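Long-range contacts in probable 2-dehydro-3-deoxygalactonokinase DgoK1 (PDB 3T69), which probably phosphorylates 2-dehydro-3-deoxy-D-galactonate with ATP, a step in the breakdown of galactose by the DeLey-Doudoroff pathway: residues E128-A136 and A290-A301; S241-I249 and L273-Q281. All coordinates share one frame; numbering follows the deposited sequence.

Contact 1: residues E128-A136 and A290-A301; sequences EETQLLGAA and ADEAVRAGLSAA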
ATOM      1  N   GLU B 128       5.319 -20.938   7.421  1.00 44.04           N
ATOM      2  CA  GLU B 128       5.132 -21.535   6.112  1.00 43.42           C
ATOM      3  C   GLU B 128       6.186 -22.597   5.882  1.00 43.47           C
ATOM      4  O   GLU B 128       6.037 -23.448   4.978  1.00 43.87           O
ATOM      5  CB  GLU B 128       5.249 -20.437   5.019  1.00 44.26           C
ATOM      6  CG  GLU B 128       4.122 -19.347   4.975  1.00 44.31           C
ATOM      7  CD  GLU B 128       4.345 -18.180   5.903  1.00 47.93           C
ATOM      8  OE1 GLU B 128       5.443 -18.088   6.497  1.00 51.58           O
ATOM      9  OE2 GLU B 128       3.430 -17.335   6.063  1.00 47.15           O
ATOM     10  N   GLU B 129       7.280 -22.567   6.641  1.00 43.23           N
ATOM     11  CA  GLU B 129       8.261 -23.643   6.441  1.00 43.60           C
ATOM     12  C   GLU B 129       7.690 -24.939   7.026  1.00 44.21           C
ATOM     13  O   GLU B 129       8.026 -25.999   6.576  1.00 44.72           O
ATOM     14  CB  GLU B 129       9.671 -23.351   7.007  1.00 42.80           C
ATOM     15  CG  GLU B 129       9.802 -23.527   8.498  1.00 41.63           C
ATOM     16  CD  GLU B 129       8.931 -22.533   9.199  1.00 45.21           C
ATOM     17  OE1 GLU B 129       8.911 -21.383   8.707  1.00 48.82           O
ATOM     18  OE2 GLU B 129       8.258 -22.876  10.191  1.00 42.79           O
ATOM     19  N   THR B 130       6.831 -24.840   8.023  1.00 45.11           N
ATOM     20  CA  THR B 130       6.231 -26.017   8.581  1.00 47.56           C
ATOM     21  C   THR B 130       5.094 -26.608   7.715  1.00 48.88           C
ATOM     22  O   THR B 130       4.925 -27.833   7.662  1.00 48.98           O
ATOM     23  CB  THR B 130       5.784 -25.767  10.007  1.00 47.90           C
ATOM     24  OG1 THR B 130       6.952 -25.438  10.777  1.00 47.64           O
ATOM     25  CG2 THR B 130       5.130 -27.019  10.572  1.00 46.41           C
ATOM     26  N   GLN B 131       4.367 -25.746   6.999  1.00 49.39           N
ATOM     27  CA  GLN B 131       3.442 -26.227   5.995  1.00 49.38           C
ATOM     28  C   GLN B 131       4.254 -26.826   4.865  1.00 49.34           C
ATOM     29  O   GLN B 131       3.785 -27.676   4.141  1.00 49.71           O
ATOM     30  CB  GLN B 131       2.510 -25.120   5.510  1.00 49.31           C
ATOM     31  CG  GLN B 131       1.887 -24.283   6.652  1.00 50.48           C
ATOM     32  CD  GLN B 131       0.977 -23.155   6.149  1.00 51.92           C
ATOM     33  OE1 GLN B 131       1.428 -22.167   5.576  1.00 49.69           O
ATOM     34  NE2 GLN B 131      -0.315 -23.310   6.377  1.00 54.70           N
ATOM     35  N   LEU B 132       5.487 -26.424   4.706  1.00 49.61           N
ATOM     36  CA  LEU B 132       6.256 -27.050   3.634  1.00 51.07           C
ATOM     37  C   LEU B 132       6.905 -28.350   4.069  1.00 52.16           C
ATOM     38  O   LEU B 132       7.194 -29.232   3.244  1.00 52.86           O
ATOM     39  CB  LEU B 132       7.312 -26.108   3.073  1.00 50.76           C
ATOM     40  CG  LEU B 132       6.836 -24.939   2.220  1.00 50.57           C
ATOM     41  CD1 LEU B 132       7.979 -23.941   2.072  1.00 52.25           C
ATOM     42  CD2 LEU B 132       6.356 -25.412   0.864  1.00 50.27           C
ATOM     43  N   LEU B 133       7.160 -28.473   5.366  1.00 53.22           N
ATOM     44  CA  LEU B 133       7.684 -29.729   5.899  1.00 53.85           C
ATOM     45  C   LEU B 133       6.567 -30.748   5.663  1.00 54.59           C
ATOM     46  O   LEU B 133       6.804 -31.837   5.132  1.00 53.73           O
ATOM     47  CB  LEU B 133       8.018 -29.602   7.390  1.00 53.23           C
ATOM     48  CG  LEU B 133       8.353 -30.879   8.165  1.00 51.00           C
ATOM     49  CD1 LEU B 133       9.577 -31.580   7.631  1.00 46.56           C
ATOM     50  CD2 LEU B 133       8.492 -30.508   9.620  1.00 49.19           C
ATOM     51  N   GLY B 134       5.362 -30.325   6.032  1.00 55.36           N
ATOM     52  CA  GLY B 134       4.173 -31.101   5.874  1.00 57.65           C
ATOM     53  C   GLY B 134       3.957 -31.643   4.479  1.00 58.94           C
ATOM     54  O   GLY B 134       3.710 -32.825   4.319  1.00 59.12           O
ATOM     55  N   ALA B 135       4.081 -30.799   3.468  1.00 60.38           N
ATOM     56  CA  ALA B 135       3.535 -31.143   2.170  1.00 62.25           C
ATOM     57  C   ALA B 135       4.548 -31.613   1.144  1.00 63.96           C
ATOM     58  O   ALA B 135       4.154 -32.125   0.096  1.00 64.05           O
ATOM     59  CB  ALA B 135       2.706 -30.002   1.622  1.00 61.89           C
ATOM     60  N   ALA B 136       5.839 -31.468   1.430  1.00 66.22           N
ATOM     61  CA  ALA B 136       6.868 -31.824   0.442  1.00 68.94           C
ATOM     62  C   ALA B 136       6.645 -33.209  -0.197  1.00 71.11           C
ATOM     63  O   ALA B 136       6.668 -33.340  -1.429  1.00 71.71           O
ATOM     64  CB  ALA B 136       8.257 -31.734   1.047  1.00 68.78           C
ATOM     65  N   ALA B 290      -4.393 -25.975   3.616  1.00 60.90           N
ATOM     66  CA  ALA B 290      -3.396 -25.239   4.392  1.00 61.15           C
ATOM     67  C   ALA B 290      -3.162 -25.887   5.732  1.00 61.20           C
ATOM     68  O   ALA B 290      -2.006 -26.178   6.092  1.00 60.96           O
ATOM     69  CB  ALA B 290      -3.799 -23.781   4.580  1.00 61.38           C
ATOM     70  N   ASP B 291      -4.251 -26.102   6.466  1.00 60.97           N
ATOM     71  CA  ASP B 291      -4.154 -26.756   7.774  1.00 60.81           C
ATOM     72  C   ASP B 291      -3.755 -28.266   7.684  1.00 59.36           C
ATOM     73  O   ASP B 291      -3.040 -28.797   8.530  1.00 58.94           O
ATOM     74  CB  ASP B 291      -5.395 -26.448   8.633  1.00 61.71           C
ATOM     75  CG  ASP B 291      -5.478 -24.920   9.075  1.00 65.52           C
ATOM     76  OD1 ASP B 291      -4.546 -24.127   8.776  1.00 69.29           O
ATOM     77  OD2 ASP B 291      -6.464 -24.516   9.755  1.00 66.51           O
ATOM     78  N   GLU B 292      -4.142 -28.955   6.630  1.00 57.87           N
ATOM     79  CA  GLU B 292      -3.625 -30.309   6.508  1.00 56.65           C
ATOM     80  C   GLU B 292      -2.076 -30.301   6.417  1.00 55.30           C
ATOM     81  O   GLU B 292      -1.412 -31.106   7.042  1.00 55.46           O
ATOM     82  CB  GLU B 292      -4.297 -31.096   5.336  1.00 56.35           C
ATOM     83  N   ALA B 293      -1.502 -29.354   5.684  1.00 54.15           N
ATOM     84  CA  ALA B 293      -0.043 -29.209   5.605  1.00 52.07           C
ATOM     85  C   ALA B 293       0.661 -28.772   6.900  1.00 51.06           C
ATOM     86  O   ALA B 293       1.803 -29.212   7.123  1.00 50.38           O
ATOM     87  CB  ALA B 293       0.355 -28.314   4.455  1.00 51.72           C
ATOM     88  N   VAL B 294       0.023 -27.923   7.728  1.00 49.49           N
ATOM     89  CA  VAL B 294       0.650 -27.578   9.007  1.00 49.35           C
ATOM     90  C   VAL B 294       0.609 -28.714   9.983  1.00 49.87           C
ATOM     91  O   VAL B 294       1.653 -29.009  10.591  1.00 50.37           O
ATOM     92  CB  VAL B 294       0.061 -26.409   9.824  1.00 49.36           C
ATOM     93  CG1 VAL B 294       1.008 -25.248   9.855  1.00 49.12           C
ATOM     94  CG2 VAL B 294      -1.338 -26.072   9.455  1.00 48.54           C
ATOM     95  N   ARG B 295      -0.583 -29.316  10.196  1.00 49.26           N
ATOM     96  CA  ARG B 295      -0.665 -30.433  11.135  1.00 48.21           C
ATOM     97  C   ARG B 295       0.388 -31.487  10.714  1.00 47.14           C
ATOM     98  O   ARG B 295       1.113 -32.056  11.554  1.00 47.56           O
ATOM     99  CB  ARG B 295      -2.105 -30.985  11.292  1.00 48.17           C
ATOM    100  N   ALA B 296       0.578 -31.631   9.415  1.00 45.16           N
ATOM    101  CA  ALA B 296       1.507 -32.626   8.953  1.00 44.60           C
ATOM    102  C   ALA B 296       2.942 -32.229   9.225  1.00 44.62           C
ATOM    103  O   ALA B 296       3.796 -33.091   9.466  1.00 45.44           O
ATOM    104  CB  ALA B 296       1.308 -32.896   7.498  1.00 43.39           C
ATOM    105  N   GLY B 297       3.225 -30.930   9.143  1.00 44.23           N
ATOM    106  CA  GLY B 297       4.563 -30.432   9.315  1.00 43.16           C
ATOM    107  C   GLY B 297       4.870 -30.496  10.795  1.00 43.75           C
ATOM    108  O   GLY B 297       5.943 -30.951  11.176  1.00 44.00           O
ATOM    109  N   LEU B 298       3.938 -30.074  11.641  1.00 43.28           N
ATOM    110  CA  LEU B 298       4.149 -30.257  13.052  1.00 45.04           C
ATOM    111  C   LEU B 298       4.238 -31.756  13.431  1.00 46.20           C
ATOM    112  O   LEU B 298       4.922 -32.115  14.389  1.00 47.16           O
ATOM    113  CB  LEU B 298       3.085 -29.555  13.899  1.00 44.56           C
ATOM    114  CG  LEU B 298       2.810 -28.059  13.726  1.00 45.55           C
ATOM    115  CD1 LEU B 298       1.345 -27.797  13.916  1.00 45.98           C
ATOM    116  CD2 LEU B 298       3.575 -27.220  14.694  1.00 48.39           C
ATOM    117  N   SER B 299       3.552 -32.636  12.705  1.00 47.35           N
ATOM    118  CA  SER B 299       3.648 -34.075  13.024  1.00 47.49           C
ATOM    119  C   SER B 299       5.050 -34.642  12.705  1.00 46.87           C
ATOM    120  O   SER B 299       5.661 -35.328  13.528  1.00 46.36           O
ATOM    121  CB  SER B 299       2.487 -34.886  12.382  1.00 47.86           C
ATOM    122  OG  SER B 299       2.832 -36.258  12.178  1.00 47.61           O
ATOM    123  N   ALA B 300       5.582 -34.316  11.540  1.00 47.08           N
ATOM    124  CA  ALA B 300       6.895 -34.842  11.187  1.00 48.31           C
ATOM    125  C   ALA B 300       7.997 -34.382  12.170  1.00 49.19           C
ATOM    126  O   ALA B 300       8.984 -35.105  12.378  1.00 50.51           O
ATOM    127  CB  ALA B 300       7.239 -34.495   9.771  1.00 47.77           C
ATOM    128  N   ALA B 301       7.807 -33.205  12.780  1.00 48.36           N
ATOM    129  CA  ALA B 301       8.741 -32.685  13.767  1.00 48.09           C
ATOM    130  C   ALA B 301       8.586 -33.396  15.092  1.00 47.37           C
ATOM    131  O   ALA B 301       9.574 -33.868  15.640  1.00 48.47           O
ATOM    132  CB  ALA B 301       8.630 -31.106  13.939  1.00 47.67           C
TER

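Contact 2: residues S241-I249 and L273-Q281; sequences SGTLIGLEI and LYRTALESQ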
ATOM      1  N   SER B 241      -8.875  -5.850  -4.214  1.00 43.11           N
ATOM      2  CA  SER B 241      -8.237  -7.105  -3.965  1.00 42.53           C
ATOM      3  C   SER B 241      -7.581  -7.555  -5.250  1.00 42.22           C
ATOM      4  O   SER B 241      -6.407  -7.969  -5.262  1.00 42.70           O
ATOM      5  CB  SER B 241      -9.248  -8.130  -3.511  1.00 43.35           C
ATOM      6  OG  SER B 241      -8.574  -9.364  -3.322  1.00 46.04           O
ATOM      7  N   GLY B 242      -8.316  -7.416  -6.344  1.00 40.80           N
ATOM      8  CA  GLY B 242      -7.833  -7.862  -7.595  1.00 40.04           C
ATOM      9  C   GLY B 242      -6.559  -7.197  -8.009  1.00 40.90           C
ATOM     10  O   GLY B 242      -5.668  -7.862  -8.602  1.00 42.09           O
ATOM     11  N   THR B 243      -6.441  -5.892  -7.723  1.00 40.13           N
ATOM     12  CA  THR B 243      -5.257  -5.128  -8.161  1.00 39.08           C
ATOM     13  C   THR B 243      -4.005  -5.637  -7.479  1.00 38.32           C
ATOM     14  O   THR B 243      -2.955  -5.932  -8.127  1.00 38.23           O
ATOM     15  CB  THR B 243      -5.408  -3.583  -7.889  1.00 40.11           C
ATOM     16  OG1 THR B 243      -6.556  -3.065  -8.599  1.00 40.43           O
ATOM     17  CG2 THR B 243      -4.154  -2.850  -8.313  1.00 36.91           C
ATOM     18  N   LEU B 244      -4.128  -5.736  -6.163  1.00 36.95           N
ATOM     19  CA  LEU B 244      -3.050  -6.203  -5.311  1.00 36.83           C
ATOM     20  C   LEU B 244      -2.602  -7.580  -5.749  1.00 37.47           C
ATOM     21  O   LEU B 244      -1.386  -7.833  -5.902  1.00 37.91           O
ATOM     22  CB  LEU B 244      -3.530  -6.267  -3.876  1.00 36.14           C
ATOM     23  CG  LEU B 244      -3.743  -4.888  -3.278  1.00 37.23           C
ATOM     24  CD1 LEU B 244      -4.151  -5.045  -1.844  1.00 32.54           C
ATOM     25  CD2 LEU B 244      -2.447  -3.963  -3.441  1.00 36.43           C
ATOM     26  N   ILE B 245      -3.589  -8.465  -5.973  1.00 36.99           N
ATOM     27  CA  ILE B 245      -3.277  -9.813  -6.335  1.00 36.31           C
ATOM     28  C   ILE B 245      -2.685  -9.868  -7.753  1.00 36.16           C
ATOM     29  O   ILE B 245      -1.698 -10.616  -8.025  1.00 36.55           O
ATOM     30  CB  ILE B 245      -4.466 -10.795  -6.118  1.00 37.01           C
ATOM     31  CG1 ILE B 245      -4.712 -10.993  -4.634  1.00 36.86           C
ATOM     32  CG2 ILE B 245      -4.095 -12.163  -6.689  1.00 37.57           C
ATOM     33  CD1 ILE B 245      -6.118 -11.377  -4.249  1.00 40.53           C
ATOM     34  N   GLY B 246      -3.232  -9.069  -8.663  1.00 34.72           N
ATOM     35  CA  GLY B 246      -2.685  -9.092 -10.006  1.00 34.31           C
ATOM     36  C   GLY B 246      -1.225  -8.731  -9.959  1.00 34.56           C
ATOM     37  O   GLY B 246      -0.395  -9.271 -10.703  1.00 34.79           O
ATOM     38  N   LEU B 247      -0.896  -7.842  -9.026  1.00 35.61           N
ATOM     39  CA  LEU B 247       0.488  -7.325  -8.900  1.00 35.80           C
ATOM     40  C   LEU B 247       1.431  -8.372  -8.373  1.00 35.31           C
ATOM     41  O   LEU B 247       2.506  -8.618  -8.965  1.00 34.74           O
ATOM     42  CB  LEU B 247       0.496  -6.063  -8.029  1.00 36.45           C
ATOM     43  CG  LEU B 247       1.795  -5.401  -7.655  1.00 36.05           C
ATOM     44  CD1 LEU B 247       2.566  -4.959  -8.854  1.00 37.34           C
ATOM     45  CD2 LEU B 247       1.414  -4.223  -6.887  1.00 39.71           C
ATOM     46  N   GLU B 248       1.025  -9.019  -7.286  1.00 36.07           N
ATOM     47  CA  GLU B 248       1.720 -10.245  -6.841  1.00 37.38           C
ATOM     48  C   GLU B 248       2.092 -11.214  -7.963  1.00 38.05           C
ATOM     49  O   GLU B 248       3.218 -11.729  -8.025  1.00 38.49           O
ATOM     50  CB  GLU B 248       0.849 -11.027  -5.899  1.00 37.41           C
ATOM     51  CG  GLU B 248       1.572 -12.266  -5.406  1.00 39.05           C
ATOM     52  CD  GLU B 248       0.893 -12.890  -4.206  1.00 42.67           C
ATOM     53  OE1 GLU B 248       0.193 -12.148  -3.464  1.00 43.13           O
ATOM     54  OE2 GLU B 248       1.062 -14.130  -4.021  1.00 44.27           O
ATOM     55  N   ILE B 249       1.148 -11.482  -8.861  1.00 38.64           N
ATOM     56  CA  ILE B 249       1.412 -12.553  -9.794  1.00 39.07           C
ATOM     57  C   ILE B 249       2.384 -12.104 -10.833  1.00 39.29           C
ATOM     58  O   ILE B 249       3.330 -12.840 -11.176  1.00 39.95           O
ATOM     59  CB  ILE B 249       0.156 -13.068 -10.429  1.00 39.65           C
ATOM     60  CG1 ILE B 249      -0.709 -13.747  -9.373  1.00 36.43           C
ATOM     61  CG2 ILE B 249       0.512 -13.991 -11.609  1.00 40.00           C
ATOM     62  CD1 ILE B 249      -2.129 -13.819  -9.833  1.00 35.53           C
ATOM     63  N   LEU B 273     -10.323 -17.514  -3.852  1.00 55.49           N
ATOM     64  CA  LEU B 273      -9.800 -16.265  -4.427  1.00 54.13           C
ATOM     65  C   LEU B 273      -8.486 -16.387  -5.226  1.00 52.77           C
ATOM     66  O   LEU B 273      -8.401 -15.908  -6.355  1.00 52.52           O
ATOM     67  CB  LEU B 273      -9.644 -15.239  -3.322  1.00 54.32           C
ATOM     68  CG  LEU B 273      -9.873 -13.769  -3.691  1.00 56.93           C
ATOM     69  CD1 LEU B 273     -11.223 -13.560  -4.394  1.00 57.90           C
ATOM     70  CD2 LEU B 273      -9.812 -12.914  -2.407  1.00 58.06           C
ATOM     71  N   TYR B 274      -7.475 -17.055  -4.678  1.00 51.47           N
ATOM     72  CA  TYR B 274      -6.240 -17.234  -5.425  1.00 50.73           C
ATOM     73  C   TYR B 274      -6.266 -18.213  -6.598  1.00 51.93           C
ATOM     74  O   TYR B 274      -5.541 -18.015  -7.590  1.00 51.15           O
ATOM     75  CB  TYR B 274      -5.064 -17.565  -4.501  1.00 50.65           C
ATOM     76  CG  TYR B 274      -4.362 -16.356  -3.901  1.00 46.77           C
ATOM     77  CD1 TYR B 274      -3.105 -15.958  -4.353  1.00 44.17           C
ATOM     78  CD2 TYR B 274      -4.950 -15.615  -2.892  1.00 42.28           C
ATOM     79  CE1 TYR B 274      -2.431 -14.837  -3.793  1.00 39.02           C
ATOM     80  CE2 TYR B 274      -4.285 -14.509  -2.332  1.00 40.45           C
ATOM     81  CZ  TYR B 274      -3.045 -14.127  -2.797  1.00 38.62           C
ATOM     82  OH  TYR B 274      -2.410 -13.047  -2.228  1.00 40.13           O
ATOM     83  N   ARG B 275      -7.077 -19.277  -6.502  1.00 53.53           N
ATOM     84  CA  ARG B 275      -7.097 -20.293  -7.582  1.00 53.85           C
ATOM     85  C   ARG B 275      -7.785 -19.590  -8.714  1.00 53.95           C
ATOM     86  O   ARG B 275      -7.381 -19.689  -9.889  1.00 53.88           O
ATOM     87  CB  ARG B 275      -7.891 -21.575  -7.167  1.00 54.52           C
ATOM     88  N   THR B 276      -8.826 -18.856  -8.323  1.00 53.86           N
ATOM     89  CA  THR B 276      -9.618 -18.070  -9.250  1.00 54.86           C
ATOM     90  C   THR B 276      -8.689 -17.094  -9.971  1.00 55.23           C
ATOM     91  O   THR B 276      -8.629 -17.037 -11.219  1.00 55.90           O
ATOM     92  CB  THR B 276     -10.683 -17.318  -8.471  1.00 54.91           C
ATOM     93  OG1 THR B 276     -11.488 -18.265  -7.775  1.00 54.88           O
ATOM     94  CG2 THR B 276     -11.553 -16.478  -9.363  1.00 56.01           C
ATOM     95  N   ALA B 277      -7.919 -16.368  -9.169  1.00 54.82           N
ATOM     96  CA  ALA B 277      -7.039 -15.380  -9.709  1.00 54.37           C
ATOM     97  C   ALA B 277      -5.930 -16.035 -10.536  1.00 53.98           C
ATOM     98  O   ALA B 277      -5.559 -15.532 -11.593  1.00 54.65           O
ATOM     99  CB  ALA B 277      -6.499 -14.499  -8.574  1.00 53.78           C
ATOM    100  N   LEU B 278      -5.408 -17.159 -10.077  1.00 53.91           N
ATOM    101  CA  LEU B 278      -4.305 -17.810 -10.808  1.00 54.68           C
ATOM    102  C   LEU B 278      -4.695 -18.476 -12.152  1.00 55.43           C
ATOM    103  O   LEU B 278      -3.904 -18.474 -13.130  1.00 56.19           O
ATOM    104  CB  LEU B 278      -3.572 -18.824  -9.912  1.00 54.21           C
ATOM    105  CG  LEU B 278      -2.830 -18.282  -8.688  1.00 53.48           C
ATOM    106  CD1 LEU B 278      -2.708 -19.326  -7.628  1.00 50.82           C
ATOM    107  CD2 LEU B 278      -1.454 -17.745  -9.075  1.00 53.38           C
ATOM    108  N   GLU B 279      -5.890 -19.069 -12.197  1.00 55.41           N
ATOM    109  CA  GLU B 279      -6.340 -19.702 -13.421  1.00 55.46           C
ATOM    110  C   GLU B 279      -6.567 -18.639 -14.482  1.00 55.46           C
ATOM    111  O   GLU B 279      -6.032 -18.763 -15.598  1.00 55.59           O
ATOM    112  CB  GLU B 279      -7.576 -20.565 -13.175  1.00 55.57           C
ATOM    113  CG  GLU B 279      -7.205 -21.930 -12.607  1.00 56.02           C
ATOM    114  CD  GLU B 279      -8.334 -22.650 -11.861  1.00 56.95           C
ATOM    115  OE1 GLU B 279      -9.297 -22.026 -11.349  1.00 56.86           O
ATOM    116  OE2 GLU B 279      -8.215 -23.883 -11.753  1.00 58.55           O
ATOM    117  N   SER B 280      -7.299 -17.579 -14.117  1.00 55.04           N
ATOM    118  CA  SER B 280      -7.512 -16.432 -15.017  1.00 54.78           C
ATOM    119  C   SER B 280      -6.228 -15.976 -15.709  1.00 54.45           C
ATOM    120  O   SER B 280      -6.285 -15.452 -16.809  1.00 53.95           O
ATOM    121  CB  SER B 280      -8.217 -15.267 -14.308  1.00 54.63           C
ATOM    122  OG  SER B 280      -7.319 -14.537 -13.489  1.00 55.50           O
ATOM    123  N   GLN B 281      -5.069 -16.203 -15.090  1.00 54.65           N
ATOM    124  CA  GLN B 281      -3.804 -15.837 -15.748  1.00 55.04           C
ATOM    125  C   GLN B 281      -3.165 -16.975 -16.492  1.00 55.91           C
ATOM    126  O   GLN B 281      -2.010 -16.855 -16.931  1.00 55.52           O
ATOM    127  CB  GLN B 281      -2.790 -15.156 -14.803  1.00 54.83           C
ATOM    128  CG  GLN B 281      -3.344 -13.931 -14.077  1.00 53.34           C
ATOM    129  CD  GLN B 281      -4.054 -12.951 -15.015  1.00 51.95           C
ATOM    130  OE1 GLN B 281      -3.472 -12.466 -15.997  1.00 52.44           O
ATOM    131  NE2 GLN B 281      -5.313 -12.652 -14.709  1.00 49.63           N
TER

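Contact 1: residues E128-A136 and A290-A301
Gly134 and Gly297 face each other where segments 128-136 and 290-301, of helices 128-139 and 290-305, cross at 85°, their CA atoms 3.5 Å apart and the segment axes within 6.4 Å. A CB on either glycine would run into backbone of the opposite helix. In its absence Gly297 CA approaches Thr130 O at 3.1 Å and Gly134 CA approaches Ala293 O at 3.3 Å, both as CA-H...O contacts. Thr130 holds CG2 anti to its own N, which lays the methyl against the backbone between Gly297 and Leu298, while OG1 is hydrogen-bonded to Glu129 OE2. Leu133 brings CG to within 4.1 Å of Ala300 CB. Gln131 and Val294 lie side by side and point the same way, Gln131 CG 3.5 Å from Val294 CG1; the extended chain then carries Gln131 NE2 to Ala290 O for a weak, bent hydrogen bond of 3.3 Å. Beyond the helices, Val294 and Leu298 rest on strand 9-14 and Thr130 on strand 108-116, while Gln131 touches Met148 of strand 143-148 in the other sheet. Such a glycine-to-glycine, near-perpendicular helix crossing, in touch with both sheets, is consistent with the interdomain helices of the sugar kinase/Hsp70/actin (ASKHA) fold.

Contact 2: residues S241-I249 and L273-Q281
Ile245 lies obliquely across Tyr274, its CG2 over one face of the ring but offset toward the rim, and its CG1 4.0 Å from CZ. The same CG2 of Ile245 reaches Ala277 CB at 3.8 Å, so one methyl serves both the ring and the alanine. Glu248 comes to the ring from the edge: with CG anti to the backbone N and the chain extended, its carboxylate arrives at the phenol end, its plane turned 52° from that of the ring. Tyr274 OH donates to Glu248 OE1 at 3.0 Å, on the syn side but 31° out of the carboxylate plane. Thr171 also bonds both OE1 and the phenol oxygen, while Trp155 and Ser153 hold OE2, so this buried carboxylate is gripped through both oxygens. Helix 233-252, strand 261-264 and helix 268-280 follow one another in the chain as a helix-strand-helix unit, and the two helices pack with their segment axes 10.6 Å apart at -59°. A phenylalanine in place of Tyr274 would probably keep much of the cover over Ile245 but leave Glu248 OE1 without its phenol donor. Farther along, Ile249 CD1 meets Leu278 CD2 at 4.1 Å, the two side chains also crossing at a slant. At the other end Leu273 CD2 lies 3.9 Å from Ser241 OG, and Phe194 touches both residues.

In the fold
The two contacts sit on opposite sides of the chain's centre, about 24 Å apart between their centres and about 11 Å at their nearest atoms, and share no helix. Contact 2 is nested in the loop that contact 1 closes. Contact 1 is partly buried, with Ala300 at the surface, and joins helices distant in sequence near both sheets; contact 2 is buried and joins the helices that precede and follow strand 261-264 in the chain, with helix 199-210 alongside. Their chemistry differs accordingly: small residues let backbone meet backbone in 128-136/290-301, whereas larger side chains and a buried carboxylate network span the wider gap in 241-249/273-281. The second subunit reaches only contact 2, where its Thr216 packs on Leu247.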